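Local coordinates for DegV domain-containing protein spr0652 (Streptococcus pneumoniae, PDB 6CNG), which binds a fatty acid, here linoleic acid, and may serve lipid transport or fatty acid metabolism as the B3 protein of the fatty acid kinase system, at residues 21-26 with 100-105; 86-91 with 117-122; 234-239 with 265-270; 249-254 with 276-281. All blocks are in the same frame, centred on the assembly; numbering follows the deposited sequence.

Interaction 1: residues 21-26 with 100-105; sequences MTWKII and NIFLVT
W23 to I26 and N100 to L103 pair one-to-one as neighbouring parallel strands in the mixed sheet of an alpha/beta layer structure, their axes 4.7 Å apart and 10° from parallel. The hydrogen bonds alternate as parallel pairing requires. K24 gives its N-H to N100 O and accepts from F102 N, and I26 donates to F102 O (N to O, 2.8 Å) and accepts from V104 N. At the start of the pair the N100 N to T22 O bond is less straight (136° at the hydrogen) than those that follow.

The side chains sort onto two faces. W23, I25, N100 and F102 lie on the one packed by helix 143-157, which reaches W23 through I156 and I25 and F102 through L152; V104 also touches L152. There the W23 indole stands beside N100 and leans over it: N100 CB sits over the six-membered ring, 3.9 Å from its centroid, in a CH-pi contact. The next neighbour meets the indole differently, rim against rim, with W23 CZ3 3.9 Å from F102 CE1 and each atom near the plane of the other ring.

K24, I26, I101 and L103 share the other face, where helix 88-95 covers I26, I101 and L103. I26 is paired with L103 (I26 CB to L103 CG, 4.2 Å), yet its longer branch runs back along the strand, because CG1 lies beside the backbone N (chi1 -47°). That turn sets I26 CD1 3.6 Å from I101 CG2.

Interaction 2: residues 86-91 with 117-122; sequences PSPDDY and AQLAKN
P88 and A120 bring the two backbones close, CA to CA 5.0 Å, and no hydrogen bond crosses between 86-91 and 117-122, so the contact rests on packing. The approach is consistent with the small side chain of A120, whose CB points at the first turn of helix 88-95 and meets both P88 O, at 3.6 Å, and Y91 CB, at 3.5 Å.

One turn earlier, A117 meets the Y91 ring over a face: A117 CB lies 4.1 Å from the ring centroid and 21° off the normal, displaced toward the rim near CE2. Helices 88-95 and 113-127 thus pack side by side on one face of the parallel strands, with strand 100-105 between them in sequence and its L103 and T105 touching both Y91 and A117. A hydrogen bond between Y91 OH and S113 OG ties the far end of the ring to the same helix, and the Y91 side chain lies about 7 Å from that of S111, a probable fatty-acid-binding residue.

S87 and D90 form a capping box at the start of helix 88-95. S87 OG accepts from D89 N at 3.0 Å, while the return bond from S87 N to D90 OD2 is weak. At the outer margin P88 CG rests obliquely against L119 CD2, 4.1 Å away.

Interaction 3: residues 234-239 with 265-270; sequences AAYDEL and ERIRET
Stacking dominates the contact between Y236 and R266. The guanidinium lies flat over one face of the phenol ring, planes 15° apart, with R266 CZ 3.6 Å from the ring centroid and displaced toward the CE2 side. This is cation-pi geometry, and R266 CD adds a CH-pi contact over the same ring at 4.2 Å from the centroid. The arginine chain is bent at chi2 and again at chi3 (91°), which folds its end across the tyrosine.

Hydrogen bonding is concentrated at the phenol oxygen. Y236 OH and T270 OG1 are 2.6 Å apart, a short bond in which either could donate, and the threonine oxygen sits at the ring edge, in its plane. R266 NH2 also comes near Y236 OH, but at an angle too poor for a hydrogen bond.

Apolar packing lies deeper. L239 CD1 meets I267 CD1 at 3.5 Å, the two side chains crossing at about a right angle, and I267 CG1 approaches the Y236 ring at its edge.

The segment axes are 10.9 Å apart and cross at -39°. L239 touches M296 and Y298 of strand 294-300, and I267 touches I249 and M251 of strand 247-253, so both helices lie on one face of the sheet holding these strands, the helix-on-sheet layering of an alpha/beta fold.

Interaction 4: residues 249-254 with 276-281; sequences IVMAQR and IKILPT
The guanidinium of R254 carries a water at its edge, in its plane, and through it reaches T281: R254 NH1 donates to the water at 2.8 Å, and the water donates to T281 O. Elsewhere on the same flat group, NH2 forms a salt bridge to D68 and NE one to E291, so its rotation is fixed from several directions. Across the same chain ends, R254 CB packs against T281 OG1, 3.5 Å away, whose hydrogen-bond partner outside the contact is S286.

Behind this end, strands 247-253 and 275-280 run parallel, their axes 4.6 Å apart and 23° from aligned. They are the two strands of a beta-alpha-beta crossover connected through helix 257-270. Strand 275-280 is an outermost strand of its sheet within the chain. K277, M251, L279 and Q253 donate in alternation from the two sides, the M251 N to K277 O bond being almost straight at 178°. T281 N continues the series to Q253 O at 3.0 Å, but approaches from above the carbonyl plane, 44° out of it.

I249, M251, I276 and I278 line the face toward the connecting helix. M251 CG lies beside its backbone N and the chain beyond is extended, which carries CE back to I276 CG2 at 4.0 Å. Q253 CG meets I278 CG2 at 3.8 Å, while Q253 OE1 accepts from N256 N. On the face toward helix 143-157, V250 CG1 touches L279 CD1 at 3.9 Å; K277, on that same face, extends its NZ to a salt bridge with E150.

In the fold
The four contacts fall into two pairs, each built around its own mixed sheet. Interactions 1 and 2, centres 13 Å apart, interlock along the chain: strand 100-105 of interaction 1 comes between the two helices of interaction 2 and packs under both. Interactions 3 and 4, 15 Å apart, alternate likewise, sharing helix 257-270 and the strands it connects. The first pair closes before the second opens, and interactions 1 and 3 lie 33 Å apart on opposite sides of the chain's centre. Helix 143-157 touches strands of both interactions 1 and 4, so it lies between the two sheet-centred halves. The bound linoleic acid is about 9 Å from the Y91 side chain of interaction 2, whereas interactions 3 and 4 lie away from the annotated sites.

Interaction 1: residues 21-26 with 100-105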
loop_
_atom_site.group_PDB
_atom_site.type_symbol
_atom_site.label_atom_id
_atom_site.label_comp_id
_atom_site.label_asym_id
_atom_site.label_seq_id
_atom_site.Cartn_x
_atom_site.Cartn_y
_atom_site.Cartn_z
ATOM N N MET A 21 -16.339 23.576 5.708
ATOM C CA MET A 21 -16.506 22.241 5.052
ATOM C C MET A 21 -15.163 21.634 4.676
ATOM O O MET A 21 -14.722 21.758 3.542
ATOM C CB MET A 21 -17.364 22.381 3.799
ATOM C CG MET A 21 -17.675 21.069 3.100
ATOM S SD MET A 21 -19.036 20.118 3.817
ATOM C CE MET A 21 -19.419 19.132 2.392
ATOM N N THR A 22 -14.545 20.933 5.621
ATOM C CA THR A 22 -13.179 20.461 5.481
ATOM C C THR A 22 -13.146 18.943 5.408
ATOM O O THR A 22 -14.030 18.253 5.922
ATOM C CB THR A 22 -12.269 20.939 6.615
ATOM O OG1 THR A 22 -12.696 20.398 7.856
ATOM C CG2 THR A 22 -12.270 22.460 6.729
ATOM N N TRP A 23 -12.132 18.454 4.710
ATOM C CA TRP A 23 -11.925 17.037 4.455
ATOM C C TRP A 23 -10.475 16.656 4.733
ATOM O O TRP A 23 -9.547 17.403 4.418
ATOM C CB TRP A 23 -12.178 16.702 2.993
ATOM C CG TRP A 23 -13.466 17.109 2.475
ATOM C CD1 TRP A 23 -13.844 18.349 2.134
ATOM C CD2 TRP A 23 -14.561 16.260 2.192
ATOM N NE1 TRP A 23 -15.116 18.342 1.659
ATOM C CE2 TRP A 23 -15.581 17.060 1.693
ATOM C CE3 TRP A 23 -14.780 14.900 2.326
ATOM C CZ2 TRP A 23 -16.782 16.552 1.316
ATOM C CZ3 TRP A 23 -15.973 14.397 1.955
ATOM C CH2 TRP A 23 -16.958 15.211 1.448
ATOM N N LYS A 24 -10.288 15.486 5.328
ATOM C CA LYS A 24 -8.970 14.894 5.463
ATOM C C LYS A 24 -8.999 13.469 4.921
ATOM O O LYS A 24 -9.926 12.702 5.197
ATOM C CB LYS A 24 -8.479 14.899 6.911
ATOM C CG LYS A 24 -7.397 15.892 7.168
ATOM C CD LYS A 24 -6.960 15.952 8.633
ATOM C CE LYS A 24 -5.893 17.014 8.877
ATOM N NZ LYS A 24 -5.341 17.062 10.277
ATOM N N ILE A 25 -7.991 13.136 4.128
ATOM C CA ILE A 25 -7.696 11.761 3.753
ATOM C C ILE A 25 -6.454 11.355 4.528
ATOM O O ILE A 25 -5.386 11.955 4.360
ATOM C CB ILE A 25 -7.469 11.621 2.240
ATOM C CG1 ILE A 25 -8.728 12.013 1.476
ATOM C CG2 ILE A 25 -7.066 10.197 1.911
ATOM C CD1 ILE A 25 -8.497 12.148 -0.020
ATOM N N ILE A 26 -6.605 10.347 5.377
ATOM C CA ILE A 26 -5.536 9.845 6.233
ATOM C C ILE A 26 -5.185 8.442 5.774
ATOM O O ILE A 26 -6.062 7.662 5.417
ATOM C CB ILE A 26 -5.959 9.835 7.714
ATOM C CG1 ILE A 26 -6.604 11.155 8.096
ATOM C CG2 ILE A 26 -4.755 9.568 8.581
ATOM C CD1 ILE A 26 -7.102 11.224 9.503
ATOM N N ASN A 100 -14.840 16.010 7.864
ATOM C CA ASN A 100 -15.111 14.837 7.049
ATOM C C ASN A 100 -13.789 14.089 6.885
ATOM O O ASN A 100 -12.874 14.600 6.236
ATOM C CB ASN A 100 -15.614 15.289 5.684
ATOM C CG ASN A 100 -17.065 15.720 5.684
ATOM O OD1 ASN A 100 -17.725 15.783 6.698
ATOM N ND2 ASN A 100 -17.560 16.016 4.516
ATOM N N ILE A 101 -13.689 12.873 7.439
ATOM C CA ILE A 101 -12.425 12.140 7.512
ATOM C C ILE A 101 -12.575 10.733 6.956
ATOM O O ILE A 101 -13.441 9.976 7.390
ATOM C CB ILE A 101 -11.889 12.062 8.952
ATOM C CG1 ILE A 101 -11.626 13.455 9.504
ATOM C CG2 ILE A 101 -10.620 11.260 8.988
ATOM C CD1 ILE A 101 -11.487 13.493 10.992
ATOM N N PHE A 102 -11.693 10.379 6.024
ATOM C CA PHE A 102 -11.509 9.019 5.545
ATOM C C PHE A 102 -10.131 8.540 5.944
ATOM O O PHE A 102 -9.149 9.274 5.848
ATOM C CB PHE A 102 -11.652 8.927 4.028
ATOM C CG PHE A 102 -12.997 9.274 3.584
ATOM C CD1 PHE A 102 -13.378 10.584 3.447
ATOM C CD2 PHE A 102 -13.928 8.292 3.387
ATOM C CE1 PHE A 102 -14.666 10.900 3.085
ATOM C CE2 PHE A 102 -15.205 8.604 3.021
ATOM C CZ PHE A 102 -15.570 9.903 2.873
ATOM N N LEU A 103 -10.069 7.293 6.351
ATOM C CA LEU A 103 -8.847 6.719 6.865
ATOM C C LEU A 103 -8.691 5.374 6.190
ATOM O O LEU A 103 -9.511 4.484 6.382
ATOM C CB LEU A 103 -8.945 6.597 8.386
ATOM C CG LEU A 103 -7.691 6.279 9.178
ATOM C CD1 LEU A 103 -8.048 6.190 10.639
ATOM C CD2 LEU A 103 -7.001 5.014 8.711
ATOM N N VAL A 104 -7.646 5.233 5.393
ATOM C CA VAL A 104 -7.330 3.984 4.728
ATOM C C VAL A 104 -6.117 3.403 5.420
ATOM O O VAL A 104 -5.069 4.048 5.493
ATOM C CB VAL A 104 -7.033 4.210 3.241
ATOM C CG1 VAL A 104 -6.891 2.894 2.510
ATOM C CG2 VAL A 104 -8.104 5.049 2.631
ATOM N N THR A 105 -6.245 2.180 5.894
ATOM C CA THR A 105 -5.139 1.452 6.462
ATOM C C THR A 105 -4.684 0.326 5.549
ATOM O O THR A 105 -5.410 -0.183 4.701
ATOM C CB THR A 105 -5.492 0.854 7.821
ATOM O OG1 THR A 105 -6.353 -0.272 7.642
ATOM C CG2 THR A 105 -6.150 1.869 8.677
#

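Interaction 2: residues 86-91 with 117-122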
loop_
_atom_site.group_PDB
_atom_site.type_symbol
_atom_site.label_atom_id
_atom_site.label_comp_id
_atom_site.label_asym_id
_atom_site.label_seq_id
_atom_site.Cartn_x
_atom_site.Cartn_y
_atom_site.Cartn_z
ATOM N N PRO A 86 0.769 2.106 14.032
ATOM C CA PRO A 86 0.522 3.350 14.747
ATOM C C PRO A 86 -0.356 3.159 15.964
ATOM O O PRO A 86 -1.238 2.300 16.016
ATOM C CB PRO A 86 -0.191 4.212 13.708
ATOM C CG PRO A 86 0.154 3.589 12.428
ATOM C CD PRO A 86 0.125 2.144 12.719
ATOM N N SER A 87 -0.087 3.991 16.948
ATOM C CA SER A 87 -0.911 4.052 18.121
ATOM C C SER A 87 -2.251 4.674 17.763
ATOM O O SER A 87 -2.354 5.472 16.835
ATOM C CB SER A 87 -0.242 4.942 19.133
ATOM O OG SER A 87 -1.129 5.279 20.167
ATOM N N PRO A 88 -3.285 4.331 18.490
ATOM C CA PRO A 88 -4.544 5.049 18.338
ATOM C C PRO A 88 -4.372 6.539 18.495
ATOM O O PRO A 88 -5.013 7.309 17.777
ATOM C CB PRO A 88 -5.393 4.456 19.467
ATOM C CG PRO A 88 -4.794 3.183 19.767
ATOM C CD PRO A 88 -3.359 3.328 19.551
ATOM N N ASP A 89 -3.503 6.953 19.424
ATOM C CA ASP A 89 -3.224 8.361 19.648
ATOM C C ASP A 89 -2.635 9.011 18.411
ATOM O O ASP A 89 -2.924 10.169 18.118
ATOM C CB ASP A 89 -2.257 8.478 20.805
ATOM C CG ASP A 89 -1.968 9.874 21.137
ATOM O OD1 ASP A 89 -2.920 10.571 21.540
ATOM O OD2 ASP A 89 -0.806 10.290 20.976
ATOM N N ASP A 90 -1.791 8.295 17.685
ATOM C CA ASP A 90 -1.264 8.816 16.434
ATOM C C ASP A 90 -2.393 9.135 15.461
ATOM O O ASP A 90 -2.336 10.131 14.732
ATOM C CB ASP A 90 -0.329 7.787 15.814
ATOM C CG ASP A 90 0.896 7.519 16.668
ATOM O OD1 ASP A 90 1.054 8.185 17.701
ATOM O OD2 ASP A 90 1.696 6.631 16.311
ATOM N N TYR A 91 -3.433 8.303 15.445
ATOM C CA TYR A 91 -4.585 8.564 14.596
ATOM C C TYR A 91 -5.381 9.753 15.123
ATOM O O TYR A 91 -5.794 10.621 14.352
ATOM C CB TYR A 91 -5.429 7.284 14.495
ATOM C CG TYR A 91 -4.859 6.254 13.538
ATOM C CD1 TYR A 91 -4.536 6.612 12.258
ATOM C CD2 TYR A 91 -4.649 4.935 13.908
ATOM C CE1 TYR A 91 -4.015 5.714 11.380
ATOM C CE2 TYR A 91 -4.137 4.025 13.026
ATOM C CZ TYR A 91 -3.817 4.423 11.764
ATOM O OH TYR A 91 -3.296 3.574 10.829
ATOM N N ALA A 117 -6.983 2.239 14.199
ATOM C CA ALA A 117 -7.812 3.226 13.533
ATOM C C ALA A 117 -9.256 3.078 13.943
ATOM O O ALA A 117 -9.964 4.067 14.086
ATOM C CB ALA A 117 -7.689 3.068 12.021
ATOM N N GLN A 118 -9.717 1.855 14.109
ATOM C CA GLN A 118 -11.095 1.650 14.515
ATOM C C GLN A 118 -11.331 2.241 15.883
ATOM O O GLN A 118 -12.376 2.854 16.137
ATOM C CB GLN A 118 -11.412 0.169 14.544
ATOM C CG GLN A 118 -11.577 -0.465 13.189
ATOM C CD GLN A 118 -11.781 -1.975 13.276
ATOM O OE1 GLN A 118 -10.978 -2.684 13.884
ATOM N NE2 GLN A 118 -12.845 -2.471 12.649
ATOM N N LEU A 119 -10.371 2.068 16.774
ATOM C CA LEU A 119 -10.516 2.594 18.122
ATOM C C LEU A 119 -10.439 4.112 18.122
ATOM O O LEU A 119 -11.241 4.776 18.767
ATOM C CB LEU A 119 -9.449 1.984 19.018
ATOM C CG LEU A 119 -9.466 2.502 20.456
ATOM C CD1 LEU A 119 -10.783 2.300 21.159
ATOM C CD2 LEU A 119 -8.380 1.849 21.211
ATOM N N ALA A 120 -9.473 4.675 17.407
ATOM C CA ALA A 120 -9.354 6.118 17.306
ATOM C C ALA A 120 -10.653 6.752 16.845
ATOM O O ALA A 120 -11.065 7.795 17.368
ATOM C CB ALA A 120 -8.238 6.450 16.328
ATOM N N LYS A 121 -11.313 6.144 15.856
ATOM C CA LYS A 121 -12.566 6.703 15.369
ATOM C C LYS A 121 -13.577 6.777 16.489
ATOM O O LYS A 121 -14.226 7.802 16.690
ATOM C CB LYS A 121 -13.158 5.880 14.211
ATOM C CG LYS A 121 -14.645 6.222 13.922
ATOM C CD LYS A 121 -15.250 5.469 12.753
ATOM C CE LYS A 121 -16.750 5.830 12.557
ATOM N NZ LYS A 121 -17.418 5.168 11.407
ATOM N N ASN A 122 -13.765 5.668 17.182
ATOM C CA ASN A 122 -14.755 5.622 18.245
ATOM C C ASN A 122 -14.403 6.561 19.387
ATOM O O ASN A 122 -15.299 7.120 20.013
ATOM C CB ASN A 122 -14.904 4.183 18.723
ATOM C CG ASN A 122 -15.562 3.301 17.688
ATOM O OD1 ASN A 122 -16.382 3.754 16.898
ATOM N ND2 ASN A 122 -15.199 2.036 17.683
#

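Interaction 3: residues 234-239 with 265-270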
loop_
_atom_site.group_PDB
_atom_site.type_symbol
_atom_site.label_atom_id
_atom_site.label_comp_id
_atom_site.label_asym_id
_atom_site.label_seq_id
_atom_site.Cartn_x
_atom_site.Cartn_y
_atom_site.Cartn_z
ATOM N N ALA A 234 4.944 -12.963 -16.252
ATOM C CA ALA A 234 3.980 -13.482 -15.293
ATOM C C ALA A 234 3.083 -12.376 -14.788
ATOM O O ALA A 234 1.876 -12.562 -14.658
ATOM C CB ALA A 234 4.705 -14.125 -14.115
ATOM N N ALA A 235 3.665 -11.223 -14.482
ATOM C CA ALA A 235 2.894 -10.096 -13.985
ATOM C C ALA A 235 1.927 -9.572 -15.038
ATOM O O ALA A 235 0.806 -9.199 -14.722
ATOM C CB ALA A 235 3.855 -9.007 -13.542
ATOM N N TYR A 236 2.349 -9.525 -16.291
ATOM C CA TYR A 236 1.453 -9.140 -17.369
ATOM C C TYR A 236 0.341 -10.159 -17.536
ATOM O O TYR A 236 -0.825 -9.793 -17.640
ATOM C CB TYR A 236 2.277 -9.047 -18.648
ATOM C CG TYR A 236 1.525 -8.861 -19.935
ATOM C CD1 TYR A 236 1.293 -7.600 -20.433
ATOM C CD2 TYR A 236 1.095 -9.941 -20.678
ATOM C CE1 TYR A 236 0.619 -7.418 -21.626
ATOM C CE2 TYR A 236 0.430 -9.766 -21.870
ATOM C CZ TYR A 236 0.194 -8.491 -22.333
ATOM O OH TYR A 236 -0.447 -8.252 -23.515
ATOM N N ASP A 237 0.688 -11.445 -17.576
ATOM C CA ASP A 237 -0.325 -12.481 -17.717
ATOM C C ASP A 237 -1.314 -12.427 -16.569
ATOM O O ASP A 237 -2.521 -12.525 -16.771
ATOM C CB ASP A 237 0.340 -13.850 -17.742
ATOM C CG ASP A 237 1.144 -14.095 -18.997
ATOM O OD1 ASP A 237 0.881 -13.466 -20.025
ATOM O OD2 ASP A 237 2.036 -14.958 -18.973
ATOM N N GLU A 238 -0.831 -12.272 -15.356
ATOM C CA GLU A 238 -1.753 -12.258 -14.229
ATOM C C GLU A 238 -2.651 -11.042 -14.282
ATOM O O GLU A 238 -3.800 -11.102 -13.863
ATOM C CB GLU A 238 -1.013 -12.302 -12.883
ATOM C CG GLU A 238 -0.183 -13.583 -12.598
ATOM C CD GLU A 238 -0.974 -14.901 -12.584
ATOM O OE1 GLU A 238 -2.178 -14.915 -12.236
ATOM O OE2 GLU A 238 -0.366 -15.920 -12.936
ATOM N N LEU A 239 -2.143 -9.931 -14.788
ATOM C CA LEU A 239 -2.994 -8.766 -14.939
ATOM C C LEU A 239 -4.124 -9.053 -15.917
ATOM O O LEU A 239 -5.288 -8.740 -15.664
ATOM C CB LEU A 239 -2.154 -7.620 -15.467
ATOM C CG LEU A 239 -1.572 -6.597 -14.518
ATOM C CD1 LEU A 239 -0.691 -5.721 -15.345
ATOM C CD2 LEU A 239 -2.642 -5.793 -13.849
ATOM N N GLU A 265 5.551 -0.428 -20.633
ATOM C CA GLU A 265 5.492 -0.403 -22.086
ATOM C C GLU A 265 4.623 -1.535 -22.616
ATOM O O GLU A 265 3.744 -1.294 -23.437
ATOM C CB GLU A 265 6.897 -0.421 -22.681
ATOM C CG GLU A 265 7.618 0.928 -22.615
ATOM C CD GLU A 265 6.953 2.029 -23.459
ATOM O OE1 GLU A 265 7.065 3.226 -23.088
ATOM O OE2 GLU A 265 6.310 1.712 -24.488
ATOM N N ARG A 266 4.843 -2.769 -22.143
ATOM C CA ARG A 266 4.057 -3.914 -22.606
ATOM C C ARG A 266 2.576 -3.686 -22.390
ATOM O O ARG A 266 1.752 -4.020 -23.246
ATOM C CB ARG A 266 4.440 -5.180 -21.840
ATOM C CG ARG A 266 5.235 -6.180 -22.598
ATOM C CD ARG A 266 4.747 -7.600 -22.383
ATOM N NE ARG A 266 3.739 -7.973 -23.374
ATOM C CZ ARG A 266 3.370 -9.221 -23.634
ATOM N NH1 ARG A 266 3.936 -10.222 -22.965
ATOM N NH2 ARG A 266 2.445 -9.461 -24.568
ATOM N N ILE A 267 2.218 -3.167 -21.226
ATOM C CA ILE A 267 0.825 -2.899 -20.938
ATOM C C ILE A 267 0.289 -1.815 -21.839
ATOM O O ILE A 267 -0.854 -1.892 -22.307
ATOM C CB ILE A 267 0.665 -2.499 -19.467
ATOM C CG1 ILE A 267 1.047 -3.680 -18.603
ATOM C CG2 ILE A 267 -0.754 -2.033 -19.221
ATOM C CD1 ILE A 267 1.198 -3.343 -17.085
ATOM N N ARG A 268 1.098 -0.785 -22.097
ATOM C CA ARG A 268 0.644 0.291 -22.962
ATOM C C ARG A 268 0.582 -0.161 -24.399
ATOM O O ARG A 268 -0.248 0.326 -25.165
ATOM C CB ARG A 268 1.552 1.502 -22.865
ATOM C CG ARG A 268 1.364 2.286 -21.586
ATOM C CD ARG A 268 2.074 3.646 -21.604
ATOM N NE ARG A 268 3.400 3.563 -21.021
ATOM C CZ ARG A 268 4.533 3.567 -21.711
ATOM N NH1 ARG A 268 4.526 3.668 -23.038
ATOM N NH2 ARG A 268 5.680 3.478 -21.052
ATOM N N GLU A 269 1.452 -1.082 -24.781
ATOM C CA GLU A 269 1.375 -1.638 -26.122
ATOM C C GLU A 269 0.065 -2.382 -26.321
ATOM O O GLU A 269 -0.575 -2.253 -27.373
ATOM C CB GLU A 269 2.588 -2.520 -26.370
ATOM C CG GLU A 269 3.811 -1.676 -26.594
ATOM C CD GLU A 269 5.100 -2.433 -26.498
ATOM O OE1 GLU A 269 5.114 -3.623 -26.197
ATOM O OE2 GLU A 269 6.142 -1.809 -26.709
ATOM N N THR A 270 -0.371 -3.130 -25.304
ATOM C CA THR A 270 -1.612 -3.888 -25.392
ATOM C C THR A 270 -2.844 -3.026 -25.135
ATOM O O THR A 270 -3.885 -3.224 -25.771
ATOM C CB THR A 270 -1.592 -5.034 -24.387
ATOM O OG1 THR A 270 -0.459 -5.871 -24.616
ATOM C CG2 THR A 270 -2.813 -5.834 -24.538
#

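Interaction 4: residues 249-254 with 276-281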
loop_
_atom_site.group_PDB
_atom_site.type_symbol
_atom_site.label_atom_id
_atom_site.label_comp_id
_atom_site.label_asym_id
_atom_site.label_seq_id
_atom_site.Cartn_x
_atom_site.Cartn_y
_atom_site.Cartn_z
ATOM N N ILE A 249 -3.197 2.042 -13.139
ATOM C CA ILE A 249 -2.234 1.225 -12.422
ATOM C C ILE A 249 -1.315 2.136 -11.634
ATOM O O ILE A 249 -0.926 3.203 -12.113
ATOM C CB ILE A 249 -1.395 0.395 -13.392
ATOM C CG1 ILE A 249 -2.270 -0.552 -14.198
ATOM C CG2 ILE A 249 -0.366 -0.375 -12.642
ATOM C CD1 ILE A 249 -1.498 -1.311 -15.223
ATOM N N VAL A 250 -0.963 1.699 -10.428
ATOM C CA VAL A 250 0.072 2.310 -9.588
ATOM C C VAL A 250 1.073 1.217 -9.232
ATOM O O VAL A 250 0.735 0.260 -8.535
ATOM C CB VAL A 250 -0.509 2.936 -8.322
ATOM C CG1 VAL A 250 0.583 3.467 -7.489
ATOM C CG2 VAL A 250 -1.455 4.030 -8.691
ATOM N N MET A 251 2.296 1.352 -9.716
ATOM C CA MET A 251 3.380 0.423 -9.413
ATOM C C MET A 251 4.279 1.053 -8.349
ATOM O O MET A 251 5.090 1.929 -8.650
ATOM C CB MET A 251 4.214 0.147 -10.663
ATOM C CG MET A 251 3.510 -0.499 -11.818
ATOM S SD MET A 251 4.591 -0.733 -13.232
ATOM C CE MET A 251 3.466 -1.315 -14.466
ATOM N N ALA A 252 4.151 0.593 -7.113
ATOM C CA ALA A 252 5.099 0.927 -6.053
ATOM C C ALA A 252 6.262 -0.056 -6.086
ATOM O O ALA A 252 6.060 -1.261 -5.976
ATOM C CB ALA A 252 4.391 0.862 -4.707
ATOM N N GLN A 253 7.481 0.452 -6.209
ATOM C CA GLN A 253 8.634 -0.403 -6.412
ATOM C C GLN A 253 9.814 0.035 -5.547
ATOM O O GLN A 253 9.942 1.205 -5.182
ATOM C CB GLN A 253 9.056 -0.423 -7.880
ATOM C CG GLN A 253 9.260 0.925 -8.494
ATOM C CD GLN A 253 10.623 1.496 -8.214
ATOM O OE1 GLN A 253 11.583 0.772 -8.104
ATOM N NE2 GLN A 253 10.710 2.813 -8.102
ATOM N N ARG A 254 10.671 -0.943 -5.226
ATOM C CA ARG A 254 11.921 -0.735 -4.503
ATOM C C ARG A 254 13.059 -1.132 -5.424
ATOM O O ARG A 254 13.348 -2.314 -5.588
ATOM C CB ARG A 254 11.966 -1.559 -3.232
ATOM C CG ARG A 254 13.243 -1.410 -2.455
ATOM C CD ARG A 254 13.512 0.020 -2.076
ATOM N NE ARG A 254 14.829 0.188 -1.486
ATOM C CZ ARG A 254 15.380 1.362 -1.238
ATOM N NH1 ARG A 254 14.733 2.487 -1.504
ATOM N NH2 ARG A 254 16.590 1.399 -0.732
ATOM N N ILE A 276 -0.719 4.804 -16.115
ATOM C CA ILE A 276 0.195 4.140 -15.205
ATOM C C ILE A 276 1.061 5.179 -14.517
ATOM O O ILE A 276 1.568 6.108 -15.157
ATOM C CB ILE A 276 1.075 3.145 -15.985
ATOM C CG1 ILE A 276 0.208 2.177 -16.769
ATOM C CG2 ILE A 276 2.016 2.395 -15.041
ATOM C CD1 ILE A 276 1.014 1.311 -17.688
ATOM N N LYS A 277 1.219 5.005 -13.199
ATOM C CA LYS A 277 2.161 5.730 -12.361
ATOM C C LYS A 277 3.147 4.743 -11.743
ATOM O O LYS A 277 2.795 3.608 -11.423
ATOM C CB LYS A 277 1.429 6.462 -11.227
ATOM C CG LYS A 277 0.290 7.398 -11.644
ATOM C CD LYS A 277 -0.615 7.769 -10.435
ATOM C CE LYS A 277 -2.030 8.251 -10.845
ATOM N NZ LYS A 277 -2.858 7.249 -11.617
ATOM N N ILE A 278 4.393 5.167 -11.584
ATOM C CA ILE A 278 5.416 4.380 -10.902
ATOM C C ILE A 278 5.875 5.215 -9.710
ATOM O O ILE A 278 6.280 6.375 -9.882
ATOM C CB ILE A 278 6.588 4.035 -11.837
ATOM C CG1 ILE A 278 6.082 3.456 -13.157
ATOM C CG2 ILE A 278 7.558 3.084 -11.166
ATOM C CD1 ILE A 278 7.166 3.327 -14.220
ATOM N N LEU A 279 5.754 4.656 -8.503
ATOM C CA LEU A 279 6.114 5.367 -7.278
ATOM C C LEU A 279 7.151 4.587 -6.488
ATOM O O LEU A 279 7.122 3.360 -6.465
ATOM C CB LEU A 279 4.913 5.572 -6.346
ATOM C CG LEU A 279 3.732 6.343 -6.900
ATOM C CD1 LEU A 279 2.653 6.340 -5.856
ATOM C CD2 LEU A 279 4.170 7.734 -7.235
ATOM N N PRO A 280 8.053 5.264 -5.799
ATOM C CA PRO A 280 8.945 4.548 -4.900
ATOM C C PRO A 280 8.185 4.080 -3.663
ATOM O O PRO A 280 7.276 4.746 -3.171
ATOM C CB PRO A 280 10.016 5.592 -4.576
ATOM C CG PRO A 280 9.323 6.862 -4.695
ATOM C CD PRO A 280 8.217 6.716 -5.678
ATOM N N THR A 281 8.553 2.910 -3.174
ATOM C CA THR A 281 7.926 2.396 -1.974
ATOM C C THR A 281 8.239 3.257 -0.752
ATOM O O THR A 281 9.285 3.913 -0.670
ATOM C CB THR A 281 8.417 0.978 -1.732
ATOM O OG1 THR A 281 9.808 0.898 -2.037
ATOM C CG2 THR A 281 7.694 0.022 -2.608
HETATM O O HOH W 1 12.102 3.379 -1.868
#